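Short chain dehydrogenase (A0QTM2 homolog) (Mycobacterium thermoresistibile, PDB 3SC4) is probably an NAD(P)(H)-dependent oxidoreductase of the short-chain dehydrogenase/reductase family. Local coordinates at the interface of chains A and B. Residues are numbered along the deposited sequence; one frame, centred on the assembly and turned at random. Chains: chain A/B, Short chain dehydrogenase (A0QTM2 homolog).

Contact 1: the interface of chains A and B. Residues chain A 107-109, 112, 117, 165, 168; chain B 129, 133, 183.
B:Tyr129, on helix 114-135 of chain B, lays its phenol ring over A:Phe117 and reaches with its tip into the loop that precedes the matching helix of chain A. The rings are stacked, with centroids 4.1 Å apart and planes 24° from parallel; CD1 of A:Phe117 sits over the middle of the tyrosine ring, whereas the tyrosine lies toward the rim of the phenylalanine. With CG anti to the backbone N (chi1 -176°), the phenol is carried away from its own helix. Its hydroxyl OH gives a hydrogen bond of 2.7 Å to the carbonyl O of A:Val112, in the carbonyl plane and on a lone pair, which fixes the ring at its far end. A:Ile109 runs antiparallel alongside the tyrosine, its delta-methyl CD1 3.8 Å from ring atom CD1 of B:Tyr129. The backbone of this isoleucine is gripped at both ends. Its N donates to carboxylate OE1 of B:Glu183 over 2.9 Å, meeting the carboxylate from above its plane. Its O accepts from amide NE2 of B:Gln133 over 3.0 Å, nearly along the C=O axis and straight at the hydrogen (173°). NE2 also makes a weak bond to the A:Val112 carbonyl. B:Glu183 further rests its carboxylate on CB of A:Ser108. By capturing loop carbonyls and an amide, the site anchors the loop of one subunit to the two interface helices of the other, in what is likely a family-type dimer.

Contact 2: the interface of chains A and B. Residues chain A 125, 129, 172, 175-176, 179-180; chain B 109, 117, 164, 167-168.
Helix 164-183 of chain A runs antiparallel to its counterpart in chain B, and the backbones approach closely where CA of A:Gly179 comes 4.9 Å from CA of B:Thr164. This is the helix pairing typical of short-chain dehydrogenase dimers; B:Met167 and B:Met168 fall between the tyrosine and lysine of the family's YxxxK motif, so the interface is built on the active-site helix itself. B:Met168 buries 68 Å² here. Its chain is extended through chi2 and bends at chi3 (66°), which turns the methyl CE onto CG1 of A:Val125, 3.4 Å away. The thioether SD of B:Met168 meanwhile rests 3.6 Å from CB of A:Cys176. Within chain B the same methyl lies at the edge of the B:Phe117 ring, in its plane, so this methionine links helix packing to the aromatic pair beside it. In that pair A:Tyr129 faces B:Phe117 with planes 27° apart, and CD1 of A:Tyr129 comes 3.5 Å from CE1 of B:Phe117. The isoleucine B:Ile109 lies alongside the tyrosine, pointing the other way, with CG1 3.8 Å from ring atom CE1 of A:Tyr129. Beyond it, CD1 of B:Ile109 meets CG1 of A:Ile180 at 3.8 Å. On the other flank B:Met167, its chain folded back at chi2 (-89°), brings SD to 3.9 Å from CB of A:Leu175, and its methyl lies near that residue's carbonyl oxygen. No polar pair bridges the chains in this patch, which is held by methyl, thioether and ring contacts. The side chain of B:Thr164 faces A:Gly179.

Contact 1: the interface of chains A and B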
# COMPACT_ATOMS: atom_id res chain seq x y z
N GLY A 107 7.43 6.54 -13.50
CA GLY A 107 7.60 7.94 -13.12
C GLY A 107 7.45 8.21 -11.62
O GLY A 107 6.96 7.35 -10.83
N SER A 108 7.84 9.41 -11.23
CA SER A 108 7.76 9.86 -9.87
C SER A 108 6.37 10.41 -9.58
O SER A 108 5.52 10.51 -10.46
CB SER A 108 8.76 10.98 -9.63
OG SER A 108 8.28 12.19 -10.20
N ILE A 109 6.17 10.79 -8.31
CA ILE A 109 4.93 11.42 -7.90
C ILE A 109 4.71 12.69 -8.71
O ILE A 109 3.58 13.07 -8.95
CB ILE A 109 4.93 11.74 -6.40
CG1 ILE A 109 3.60 12.36 -5.94
CG2 ILE A 109 6.06 12.67 -6.03
CD1 ILE A 109 3.27 12.03 -4.45
N VAL A 112 3.46 11.08 -12.53
CA VAL A 112 2.37 10.14 -12.66
C VAL A 112 1.06 10.73 -12.13
O VAL A 112 0.82 10.76 -10.93
CB VAL A 112 2.66 8.86 -11.90
CG1 VAL A 112 1.44 7.91 -11.96
CG2 VAL A 112 3.91 8.19 -12.47
N PHE A 117 -2.16 6.69 -11.48
CA PHE A 117 -1.99 6.09 -10.17
C PHE A 117 -3.13 5.11 -9.89
O PHE A 117 -2.90 3.97 -9.48
CB PHE A 117 -1.93 7.19 -9.10
CG PHE A 117 -1.90 6.67 -7.72
CD1 PHE A 117 -0.71 6.50 -7.06
CD2 PHE A 117 -3.09 6.36 -7.07
CE1 PHE A 117 -0.67 6.03 -5.80
CE2 PHE A 117 -3.06 5.88 -5.78
CZ PHE A 117 -1.85 5.71 -5.14
N PRO A 165 4.97 5.80 -7.11
CA PRO A 165 3.68 5.25 -7.44
C PRO A 165 3.68 3.75 -7.64
O PRO A 165 2.80 3.06 -7.13
CB PRO A 165 3.34 5.96 -8.75
CG PRO A 165 4.01 7.21 -8.69
CD PRO A 165 5.26 7.01 -7.90
N MET A 168 4.40 1.78 -4.43
CA MET A 168 3.19 1.69 -3.59
C MET A 168 2.32 0.54 -4.03
O MET A 168 1.71 -0.15 -3.22
CB MET A 168 2.40 2.99 -3.65
CG MET A 168 3.11 4.13 -2.91
SD MET A 168 2.29 5.69 -3.00
CE MET A 168 0.71 5.24 -2.27
N TYR B 129 -1.53 10.57 -1.55
CA TYR B 129 -0.85 10.77 -2.82
C TYR B 129 -1.36 12.07 -3.49
O TYR B 129 -0.57 12.95 -3.82
CB TYR B 129 -1.08 9.55 -3.72
CG TYR B 129 -0.34 9.59 -5.04
CD1 TYR B 129 0.97 9.14 -5.13
CD2 TYR B 129 -0.94 10.06 -6.19
CE1 TYR B 129 1.64 9.16 -6.32
CE2 TYR B 129 -0.25 10.11 -7.40
CZ TYR B 129 1.04 9.65 -7.44
OH TYR B 129 1.75 9.68 -8.61
N GLN B 133 0.87 15.36 -3.90
CA GLN B 133 1.24 15.70 -5.25
C GLN B 133 0.82 17.10 -5.59
O GLN B 133 1.55 17.87 -6.24
CB GLN B 133 0.56 14.75 -6.24
CG GLN B 133 0.85 15.04 -7.72
CD GLN B 133 -0.01 14.16 -8.61
OE1 GLN B 133 -1.24 14.31 -8.64
NE2 GLN B 133 0.61 13.23 -9.32
N GLU B 183 12.07 11.09 -3.58
CA GLU B 183 11.84 11.73 -4.89
C GLU B 183 11.94 13.25 -4.80
O GLU B 183 12.24 13.89 -5.81
CB GLU B 183 10.51 11.29 -5.51
CG GLU B 183 10.51 9.81 -5.92
CD GLU B 183 9.23 9.35 -6.57
OE1 GLU B 183 8.14 9.94 -6.34
OE2 GLU B 183 9.32 8.37 -7.33

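Contact 2: the interface of chains A and B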
# COMPACT_ATOMS: atom_id res chain seq x y z
N VAL A 125 -3.53 -3.33 -6.17
CA VAL A 125 -3.73 -3.33 -4.73
C VAL A 125 -5.19 -3.68 -4.49
O VAL A 125 -5.50 -4.72 -3.93
CB VAL A 125 -3.41 -1.96 -4.14
CG1 VAL A 125 -3.66 -1.95 -2.65
CG2 VAL A 125 -1.98 -1.58 -4.50
N TYR A 129 -6.78 -7.52 -3.66
CA TYR A 129 -7.73 -7.62 -2.58
C TYR A 129 -9.05 -8.24 -3.03
O TYR A 129 -9.52 -9.21 -2.42
CB TYR A 129 -7.98 -6.25 -1.97
CG TYR A 129 -8.86 -6.30 -0.73
CD1 TYR A 129 -8.31 -6.43 0.51
CD2 TYR A 129 -10.23 -6.13 -0.81
CE1 TYR A 129 -9.06 -6.45 1.62
CE2 TYR A 129 -11.01 -6.15 0.30
CZ TYR A 129 -10.41 -6.32 1.53
OH TYR A 129 -11.15 -6.34 2.69
N GLY A 172 1.94 -2.69 -2.00
CA GLY A 172 0.59 -2.88 -1.50
C GLY A 172 0.10 -4.29 -1.82
O GLY A 172 -0.51 -4.97 -0.99
N LEU A 175 1.72 -6.56 0.64
CA LEU A 175 1.17 -6.43 1.99
C LEU A 175 -0.16 -7.18 2.09
O LEU A 175 -0.41 -7.86 3.07
CB LEU A 175 1.05 -4.96 2.40
CG LEU A 175 2.45 -4.32 2.60
CD1 LEU A 175 2.34 -2.84 2.67
CD2 LEU A 175 3.18 -4.88 3.83
N CYS A 176 -0.98 -7.11 1.03
CA CYS A 176 -2.24 -7.83 0.93
C CYS A 176 -2.00 -9.35 1.04
O CYS A 176 -2.64 -10.05 1.84
CB CYS A 176 -2.92 -7.49 -0.39
SG CYS A 176 -4.57 -8.12 -0.52
N GLY A 179 -0.90 -10.12 4.65
CA GLY A 179 -2.02 -10.02 5.57
C GLY A 179 -2.98 -11.21 5.46
O GLY A 179 -3.32 -11.86 6.48
N ILE A 180 -3.41 -11.50 4.23
CA ILE A 180 -4.16 -12.71 3.97
C ILE A 180 -3.47 -13.91 4.63
O ILE A 180 -4.12 -14.71 5.27
CB ILE A 180 -4.33 -13.00 2.47
CG1 ILE A 180 -5.20 -11.95 1.79
CG2 ILE A 180 -4.98 -14.34 2.30
CD1 ILE A 180 -5.17 -12.01 0.23
N ILE B 109 -10.09 -9.40 5.81
CA ILE B 109 -10.48 -9.43 4.41
C ILE B 109 -11.83 -10.14 4.22
O ILE B 109 -12.61 -9.84 3.30
CB ILE B 109 -9.38 -10.10 3.58
CG1 ILE B 109 -9.76 -10.16 2.08
CG2 ILE B 109 -9.06 -11.50 4.09
CD1 ILE B 109 -8.51 -10.29 1.14
N PHE B 117 -13.27 -1.08 1.89
CA PHE B 117 -11.87 -1.05 1.50
C PHE B 117 -11.55 0.21 0.72
O PHE B 117 -10.58 0.87 1.01
CB PHE B 117 -11.52 -2.29 0.65
CG PHE B 117 -10.13 -2.28 0.13
CD1 PHE B 117 -9.12 -2.93 0.81
CD2 PHE B 117 -9.82 -1.61 -1.06
CE1 PHE B 117 -7.83 -2.92 0.34
CE2 PHE B 117 -8.54 -1.60 -1.54
CZ PHE B 117 -7.53 -2.25 -0.84
N THR B 164 -5.84 -6.73 7.68
CA THR B 164 -5.27 -6.49 6.35
C THR B 164 -5.72 -5.20 5.67
O THR B 164 -4.90 -4.40 5.26
CB THR B 164 -5.53 -7.71 5.47
OG1 THR B 164 -4.87 -8.83 6.08
CG2 THR B 164 -5.01 -7.49 4.08
N MET B 167 -4.23 -2.22 7.69
CA MET B 167 -2.77 -2.24 7.60
C MET B 167 -2.34 -1.82 6.21
O MET B 167 -1.39 -1.06 6.06
CB MET B 167 -2.24 -3.62 7.91
CG MET B 167 -0.76 -3.77 7.72
SD MET B 167 -0.30 -4.26 6.02
CE MET B 167 -1.09 -5.88 5.88
N MET B 168 -3.03 -2.31 5.19
CA MET B 168 -2.68 -1.91 3.81
C MET B 168 -2.77 -0.39 3.61
O MET B 168 -1.92 0.22 2.95
CB MET B 168 -3.60 -2.60 2.78
CG MET B 168 -3.22 -4.03 2.53
SD MET B 168 -4.45 -4.87 1.53
CE MET B 168 -4.26 -3.99 -0.03

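About 20 Å separates the centres of contact 1 and contact 2, which are parts of one two-fold symmetric interface. Both draw on helices 114-135 and 164-183 and on the loop carrying residue 109. The Tyr129-Phe117-Ile109 cluster of contact 2 is the twin of that in contact 1, with the chains exchanged, so contact 2 reaches from the central helix pair into the region where the twin of contact 1 lies. Contact 1 supplies polar loop-to-helix bonds, whereas contact 2 adds the apolar pairing of helices 164-183. If the deposited dimer is the biological one, as the family suggests, the catalytic helices of both subunits would brace each other.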